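Transketolase (Campylobacter jejuni, PDB 3L84) is a homodimeric member of the thiamine diphosphate-dependent transketolase family, each chain joining two thiamine diphosphate-binding-fold domains to a C-terminal domain. Local coordinates at residues 122-127 / 161-166; 153-158 / 199-204. All coordinates share one frame; numbering follows the deposited sequence.

Contact 1. Residues 122-127 / 161-166; sequences NAVGFA and YEACSL
A chi1 of 167° turns Val124 CG1 away from the backbone N and sets CG2 opposite the carbonyl carbon, so that both methyls face Ala163, whose single CB has no torsion to adjust. CG1 reaches over to the backbone, lying 3.5 Å from Ala163 O, while CG2 meets Ala163 CB at 3.9 Å and stays near the same oxygen. Val124 CB itself is 4.1 Å from Ala163 CB, so the alanine methyl is met by CG2 and CB together. This is close helix-to-helix contact at a single residue pair: the CA atoms of Val124 and Ala163 are 6.3 Å apart, and beyond them only a marginal approach of CG2 to Cys164 N is made.

The two helices, 118-137 and 158-169, belong to the alpha/beta domain built on a parallel sheet. Val124 also touches Phe175 of strand 175-181, and Leu166 rests on Ile397 of helix 391-404, which places the pair between sheet and neighbouring domain. No hydrogen bond or charge crosses between the segments, so between them the contact is van der Waals only: a short alanine admits the neighbouring backbone, and both valine methyls lie against Ala163 O, CG2 also against Ala163 CB.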
ATOM      1  N   ASN A 122      12.926   5.391  -6.181  1.00  5.90           N
ATOM      2  CA  ASN A 122      14.167   5.718  -5.460  1.00  5.96           C
ATOM      3  C   ASN A 122      15.109   6.514  -6.373  1.00  6.13           C
ATOM      4  O   ASN A 122      15.734   7.488  -5.934  1.00  6.81           O
ATOM      5  CB  ASN A 122      14.922   4.470  -5.056  1.00  6.08           C
ATOM      6  CG  ASN A 122      14.168   3.568  -4.090  1.00  6.64           C
ATOM      7  OD1 ASN A 122      13.400   4.033  -3.196  1.00  9.01           O
ATOM      8  ND2 ASN A 122      14.405   2.295  -4.240  1.00  5.09           N
ATOM      9  N   ALA A 123      15.201   6.108  -7.637  1.00  6.58           N
ATOM     10  CA  ALA A 123      16.099   6.799  -8.535  1.00  6.46           C
ATOM     11  C   ALA A 123      15.644   8.238  -8.788  1.00  6.39           C
ATOM     12  O   ALA A 123      16.461   9.162  -8.832  1.00  6.84           O
ATOM     13  CB  ALA A 123      16.223   6.037  -9.839  1.00  7.01           C
ATOM     14  N   VAL A 124      14.334   8.438  -8.953  1.00  6.12           N
ATOM     15  CA  VAL A 124      13.794   9.799  -9.015  1.00  6.63           C
ATOM     16  C   VAL A 124      14.170  10.558  -7.760  1.00  5.94           C
ATOM     17  O   VAL A 124      14.550  11.734  -7.812  1.00  6.76           O
ATOM     18  CB  VAL A 124      12.280   9.775  -9.244  1.00  6.00           C
ATOM     19  CG1 VAL A 124      11.655  11.175  -8.997  1.00  7.12           C
ATOM     20  CG2 VAL A 124      11.957   9.258 -10.651  1.00  8.08           C
ATOM     21  N   GLY A 125      14.085   9.890  -6.595  1.00  6.31           N
ATOM     22  CA  GLY A 125      14.474  10.543  -5.376  1.00  6.70           C
ATOM     23  C   GLY A 125      15.959  10.927  -5.305  1.00  5.76           C
ATOM     24  O   GLY A 125      16.294  12.009  -4.838  1.00  7.38           O
ATOM     25  N   PHE A 126      16.835  10.048  -5.771  1.00  6.43           N
ATOM     26  CA  PHE A 126      18.261  10.415  -5.845  1.00  6.63           C
ATOM     27  C   PHE A 126      18.472  11.611  -6.758  1.00  6.06           C
ATOM     28  O   PHE A 126      19.322  12.425  -6.463  1.00  6.85           O
ATOM     29  CB  PHE A 126      19.106   9.227  -6.326  1.00  6.69           C
ATOM     30  CG  PHE A 126      19.374   8.168  -5.292  1.00  6.31           C
ATOM     31  CD1 PHE A 126      19.909   8.461  -4.077  1.00  7.97           C
ATOM     32  CD2 PHE A 126      19.110   6.842  -5.593  1.00  8.41           C
ATOM     33  CE1 PHE A 126      20.180   7.457  -3.104  1.00  8.43           C
ATOM     34  CE2 PHE A 126      19.355   5.839  -4.636  1.00 10.19           C
ATOM     35  CZ  PHE A 126      19.906   6.147  -3.407  1.00  8.79           C
ATOM     36  N   ALA A 127      17.711  11.723  -7.840  1.00  6.46           N
ATOM     37  CA  ALA A 127      17.831  12.821  -8.787  1.00  5.88           C
ATOM     38  C   ALA A 127      17.305  14.137  -8.137  1.00  6.40           C
ATOM     39  O   ALA A 127      17.930  15.193  -8.296  1.00  7.20           O
ATOM     40  CB  ALA A 127      17.122  12.488 -10.071  1.00  6.66           C
ATOM     41  N   TYR A 161       4.675   5.459 -12.174  1.00  7.12           N
ATOM     42  CA  TYR A 161       4.000   6.566 -12.815  1.00  7.53           C
ATOM     43  C   TYR A 161       4.035   7.806 -11.905  1.00  6.80           C
ATOM     44  O   TYR A 161       4.260   8.932 -12.341  1.00  7.35           O
ATOM     45  CB  TYR A 161       2.537   6.241 -13.118  1.00  6.72           C
ATOM     46  CG  TYR A 161       2.261   5.088 -14.036  1.00  6.90           C
ATOM     47  CD1 TYR A 161       1.958   5.308 -15.368  1.00  7.40           C
ATOM     48  CD2 TYR A 161       2.167   3.788 -13.562  1.00  6.86           C
ATOM     49  CE1 TYR A 161       1.600   4.247 -16.204  1.00  7.06           C
ATOM     50  CE2 TYR A 161       1.835   2.726 -14.375  1.00  6.78           C
ATOM     51  CZ  TYR A 161       1.519   2.967 -15.698  1.00  7.24           C
ATOM     52  OH  TYR A 161       1.145   1.884 -16.484  1.00  8.28           O
ATOM     53  N   GLU A 162       3.835   7.564 -10.605  1.00  6.83           N
ATOM     54  CA  GLU A 162       3.846   8.676  -9.646  1.00  7.02           C
ATOM     55  C   GLU A 162       5.184   9.334  -9.624  1.00  6.80           C
ATOM     56  O   GLU A 162       5.287  10.564  -9.670  1.00  7.62           O
ATOM     57  CB  GLU A 162       3.584   8.128  -8.234  1.00  7.00           C
ATOM     58  CG  GLU A 162       2.159   7.611  -7.895  1.00  7.18           C
ATOM     59  CD  GLU A 162       2.022   7.104  -6.475  1.00  8.25           C
ATOM     60  OE1 GLU A 162       2.927   7.290  -5.642  1.00  7.97           O
ATOM     61  OE2 GLU A 162       0.987   6.477  -6.155  1.00  9.23           O
ATOM     62  N   ALA A 163       6.246   8.548  -9.499  1.00  7.07           N
ATOM     63  CA  ALA A 163       7.575   9.143  -9.399  1.00  7.21           C
ATOM     64  C   ALA A 163       8.015   9.836 -10.681  1.00  7.69           C
ATOM     65  O   ALA A 163       8.618  10.908 -10.656  1.00  7.75           O
ATOM     66  CB  ALA A 163       8.600   8.064  -9.017  1.00  8.11           C
ATOM     67  N   CYS A 164       7.705   9.215 -11.802  1.00  7.21           N
ATOM     68  CA  CYS A 164       8.087   9.799 -13.081  1.00  7.98           C
ATOM     69  C   CYS A 164       7.288  11.086 -13.360  1.00  7.68           C
ATOM     70  O   CYS A 164       7.791  11.999 -14.016  1.00  7.48           O
ATOM     71  CB  CYS A 164       7.930   8.793 -14.187  1.00  7.99           C
ATOM     72  SG  CYS A 164       9.192   7.466 -14.092  1.00 10.39           S
ATOM     73  N   SER A 165       6.075  11.183 -12.833  1.00  7.49           N
ATOM     74  CA  SER A 165       5.319  12.416 -12.898  1.00  7.75           C
ATOM     75  C   SER A 165       6.131  13.535 -12.258  1.00  8.04           C
ATOM     76  O   SER A 165       6.329  14.596 -12.851  1.00  8.30           O
ATOM     77  CB  SER A 165       3.974  12.252 -12.180  1.00  7.99           C
ATOM     78  OG  SER A 165       3.102  13.351 -12.498  1.00  8.18           O
ATOM     79  N   LEU A 166       6.629  13.305 -11.043  1.00  7.73           N
ATOM     80  CA  LEU A 166       7.451  14.286 -10.375  1.00  8.40           C
ATOM     81  C   LEU A 166       8.783  14.561 -11.109  1.00  7.61           C
ATOM     82  O   LEU A 166       9.275  15.702 -11.105  1.00  8.44           O
ATOM     83  CB  LEU A 166       7.748  13.831  -8.925  1.00  8.87           C
ATOM     84  CG  LEU A 166       6.626  14.061  -7.919  1.00  8.08           C
ATOM     85  CD1 LEU A 166       6.868  13.288  -6.660  1.00  9.02           C
ATOM     86  CD2 LEU A 166       6.537  15.547  -7.593  1.00 10.32           C
TER

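Contact 2. Residues 153-158 / 199-204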
ATOM      1  N   GLY A 153       7.805  -5.149 -14.965  1.00 10.85           N
ATOM      2  CA  GLY A 153       7.156  -5.138 -13.687  1.00 11.18           C
ATOM      3  C   GLY A 153       7.228  -3.786 -13.014  1.00 11.00           C
ATOM      4  O   GLY A 153       6.271  -3.329 -12.343  1.00 12.38           O
ATOM      5  N   ASP A 154       8.376  -3.129 -13.126  1.00  9.52           N
ATOM      6  CA  ASP A 154       8.538  -1.838 -12.510  1.00  9.36           C
ATOM      7  C   ASP A 154       7.588  -0.828 -13.136  1.00  9.14           C
ATOM      8  O   ASP A 154       6.987  -0.013 -12.430  1.00 10.28           O
ATOM      9  CB  ASP A 154       9.983  -1.332 -12.645  1.00  9.57           C
ATOM     10  CG  ASP A 154      10.994  -2.233 -11.969  1.00 10.52           C
ATOM     11  OD1 ASP A 154      11.003  -2.340 -10.720  1.00 10.31           O
ATOM     12  OD2 ASP A 154      11.785  -2.900 -12.719  1.00 11.66           O
ATOM     13  N   LEU A 155       7.476  -0.831 -14.459  1.00  8.87           N
ATOM     14  CA  LEU A 155       6.692   0.169 -15.169  1.00  8.86           C
ATOM     15  C   LEU A 155       5.192  -0.047 -15.108  1.00  8.33           C
ATOM     16  O   LEU A 155       4.429   0.878 -15.339  1.00  8.64           O
ATOM     17  CB  LEU A 155       7.203   0.344 -16.601  1.00 10.24           C
ATOM     18  CG  LEU A 155       8.649   0.893 -16.622  1.00 10.33           C
ATOM     19  CD1 LEU A 155       9.008   1.275 -18.036  1.00 15.10           C
ATOM     20  CD2 LEU A 155       8.922   2.079 -15.686  1.00 11.64           C
ATOM     21  N   GLN A 156       4.747  -1.236 -14.734  1.00  7.59           N
ATOM     22  CA  GLN A 156       3.308  -1.456 -14.515  1.00  7.26           C
ATOM     23  C   GLN A 156       2.862  -0.987 -13.160  1.00  7.30           C
ATOM     24  O   GLN A 156       1.681  -0.691 -12.964  1.00  7.40           O
ATOM     25  CB  GLN A 156       2.949  -2.927 -14.758  1.00  7.66           C
ATOM     26  CG  GLN A 156       3.062  -3.311 -16.204  1.00  8.17           C
ATOM     27  CD  GLN A 156       2.651  -4.724 -16.497  1.00  8.10           C
ATOM     28  OE1 GLN A 156       1.774  -5.281 -15.817  1.00 10.20           O
ATOM     29  NE2 GLN A 156       3.248  -5.311 -17.552  1.00  9.47           N
ATOM     30  N   GLU A 157       3.771  -0.952 -12.203  1.00  7.11           N
ATOM     31  CA  GLU A 157       3.432  -0.542 -10.837  1.00  7.49           C
ATOM     32  C   GLU A 157       3.072   0.935 -10.787  1.00  7.79           C
ATOM     33  O   GLU A 157       3.769   1.778 -11.359  1.00  8.12           O
ATOM     34  CB  GLU A 157       4.601  -0.839  -9.898  1.00  8.34           C
ATOM     35  CG  GLU A 157       4.692  -2.285  -9.548  1.00  8.81           C
ATOM     36  CD  GLU A 157       3.637  -2.755  -8.571  1.00  9.89           C
ATOM     37  OE1 GLU A 157       2.716  -2.012  -8.127  1.00  8.80           O
ATOM     38  OE2 GLU A 157       3.742  -3.984  -8.199  1.00  9.59           O
ATOM     39  N   GLY A 158       2.003   1.267 -10.089  1.00  7.34           N
ATOM     40  CA  GLY A 158       1.582   2.671  -9.931  1.00  7.27           C
ATOM     41  C   GLY A 158       2.671   3.609  -9.443  1.00  8.25           C
ATOM     42  O   GLY A 158       2.747   4.766  -9.875  1.00  7.68           O
ATOM     43  N   LYS A 199       6.483   5.293 -25.169  1.00  9.55           N
ATOM     44  CA  LYS A 199       7.064   6.568 -25.560  1.00  9.98           C
ATOM     45  C   LYS A 199       6.101   7.728 -25.266  1.00  9.67           C
ATOM     46  O   LYS A 199       6.478   8.721 -24.649  1.00  9.83           O
ATOM     47  CB  LYS A 199       7.454   6.520 -27.030  1.00 11.21           C
ATOM     48  CG  LYS A 199       8.028   7.803 -27.601  1.00 14.15           C
ATOM     49  CD  LYS A 199       8.637   7.522 -28.988  1.00 17.52           C
ATOM     50  CE  LYS A 199       9.464   8.677 -29.474  1.00 20.82           C
ATOM     51  NZ  LYS A 199       8.618   9.790 -29.924  1.00 22.61           N
HETATM   52  N   MSE A 200       4.842   7.578 -25.674  1.00  9.06           N
HETATM   53  CA  MSE A 200       3.861   8.611 -25.409  1.00  9.76           C
HETATM   54  C   MSE A 200       3.591   8.859 -23.930  1.00  7.97           C
HETATM   55  O   MSE A 200       3.438  10.018 -23.491  1.00  8.45           O
HETATM   56  CB  MSE A 200       2.547   8.281 -26.116  1.00  9.97           C
HETATM   57  CG  MSE A 200       1.542   9.397 -26.142  1.00 13.22           C
HETATM   58 SE   MSE A 200      -0.039   9.011 -27.157  0.60 18.21          SE
HETATM   59  CE  MSE A 200       0.529   7.784 -28.365  1.00  7.90           C
ATOM     60  N   ARG A 201       3.541   7.779 -23.144  1.00  8.12           N
ATOM     61  CA  ARG A 201       3.355   7.879 -21.714  1.00  7.99           C
ATOM     62  C   ARG A 201       4.427   8.746 -21.097  1.00  7.79           C
ATOM     63  O   ARG A 201       4.130   9.648 -20.305  1.00  8.43           O
ATOM     64  CB  ARG A 201       3.424   6.476 -21.119  1.00  8.49           C
ATOM     65  CG  ARG A 201       3.733   6.382 -19.636  1.00  8.27           C
ATOM     66  CD  ARG A 201       3.995   4.959 -19.241  1.00  8.49           C
ATOM     67  NE  ARG A 201       4.495   4.881 -17.879  1.00  8.07           N
ATOM     68  CZ  ARG A 201       4.554   3.764 -17.167  1.00  7.65           C
ATOM     69  NH1 ARG A 201       4.079   2.609 -17.652  1.00  7.62           N
ATOM     70  NH2 ARG A 201       5.112   3.780 -15.952  1.00  8.10           N
ATOM     71  N   PHE A 202       5.684   8.463 -21.448  1.00  7.96           N
ATOM     72  CA  PHE A 202       6.781   9.208 -20.830  1.00  8.30           C
ATOM     73  C   PHE A 202       6.942  10.621 -21.382  1.00  8.64           C
ATOM     74  O   PHE A 202       7.302  11.543 -20.649  1.00  8.13           O
ATOM     75  CB  PHE A 202       8.084   8.417 -20.923  1.00  8.03           C
ATOM     76  CG  PHE A 202       8.220   7.371 -19.835  1.00  7.55           C
ATOM     77  CD1 PHE A 202       7.618   6.142 -19.960  1.00  8.54           C
ATOM     78  CD2 PHE A 202       8.972   7.627 -18.715  1.00  8.60           C
ATOM     79  CE1 PHE A 202       7.729   5.187 -18.960  1.00  8.59           C
ATOM     80  CE2 PHE A 202       9.090   6.687 -17.720  1.00  9.83           C
ATOM     81  CZ  PHE A 202       8.459   5.452 -17.856  1.00  8.88           C
ATOM     82  N   GLU A 203       6.636  10.806 -22.671  1.00  8.42           N
ATOM     83  CA  GLU A 203       6.600  12.160 -23.201  1.00  8.85           C
ATOM     84  C   GLU A 203       5.514  13.003 -22.530  1.00  8.32           C
ATOM     85  O   GLU A 203       5.707  14.191 -22.269  1.00  9.12           O
ATOM     86  CB  GLU A 203       6.431  12.138 -24.730  1.00  9.14           C
ATOM     87  CG  GLU A 203       7.716  11.627 -25.426  1.00 10.79           C
ATOM     88  CD  GLU A 203       7.636  11.530 -26.946  1.00 13.65           C
ATOM     89  OE1 GLU A 203       8.716  11.338 -27.576  1.00 16.19           O
ATOM     90  OE2 GLU A 203       6.537  11.621 -27.537  1.00 16.71           O
ATOM     91  N   ALA A 204       4.397  12.377 -22.146  1.00  7.83           N
ATOM     92  CA  ALA A 204       3.319  13.083 -21.431  1.00  8.29           C
ATOM     93  C   ALA A 204       3.784  13.562 -20.057  1.00  9.02           C
ATOM     94  O   ALA A 204       3.264  14.546 -19.523  1.00  9.89           O
ATOM     95  CB  ALA A 204       2.094  12.187 -21.279  1.00  9.41           C
TER
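Leu155 and Arg201 keep their CA atoms 10.6 Å apart, too far for the two helical backbones to touch, and the gap is bridged mainly by the Arg201 side chain, which reaches the backbone carbonyl of Leu155 near the C-terminal end of helix 152-156, where Glu157 is the first residue to leave helical angles. Both short helices belong to the thiamine diphosphate-binding fold, with its five-stranded parallel sheet. From the far helix, Arg201 leaves its backbone with a chi1 of 159° and runs extended from CG to NE, delivering the guanidinium end-on to Leu155 O. The oxygen lies close to the guanidinium plane and takes two bonds, from NH1 at 2.9 Å and from NH2 at 3.0 Å, and neither N-H points straight at it. A cation beside a carbonyl near the helix end would probably be favourable electrostatically. Arg201 NH1 has a second partner, a salt bridge to Glu196 OE1, which should help fix the group's rotation.

Beside this polar clasp, Leu155 CD2 meets the edge of the Phe202 ring, 4.0 Å from CZ. Phe202 also packs on Leu177 and stands edge-to-face with Phe207. At Leu155 O the two donors differ: NH2 lies in the carbonyl plane on a lone pair, whereas NH1 sits 39° above it.

How the contacts relate
Both contacts are buried and lie in the same domain, but contact 1 is nearer the middle of the chain, about 13 Å from its centre against about 21 Å for contact 2. Helix 152-156 is followed, after Glu157, by helix 158-169, so segment 153-158 ends where the second helix of contact 1 starts. Contact 1 is apolar and depends on close backbones; in contact 2 one extended arginine spans more widely spaced backbones, beside a leucine-phenylalanine contact. They meet through Tyr161, which makes a cation-pi interaction with Arg201, and through Cys164 SG, 3.7 Å from Phe202 CE2. Both adjoin the second subunit, where Glu162 OE2 of one chain is hydrogen-bonded to Gly158 N of the other.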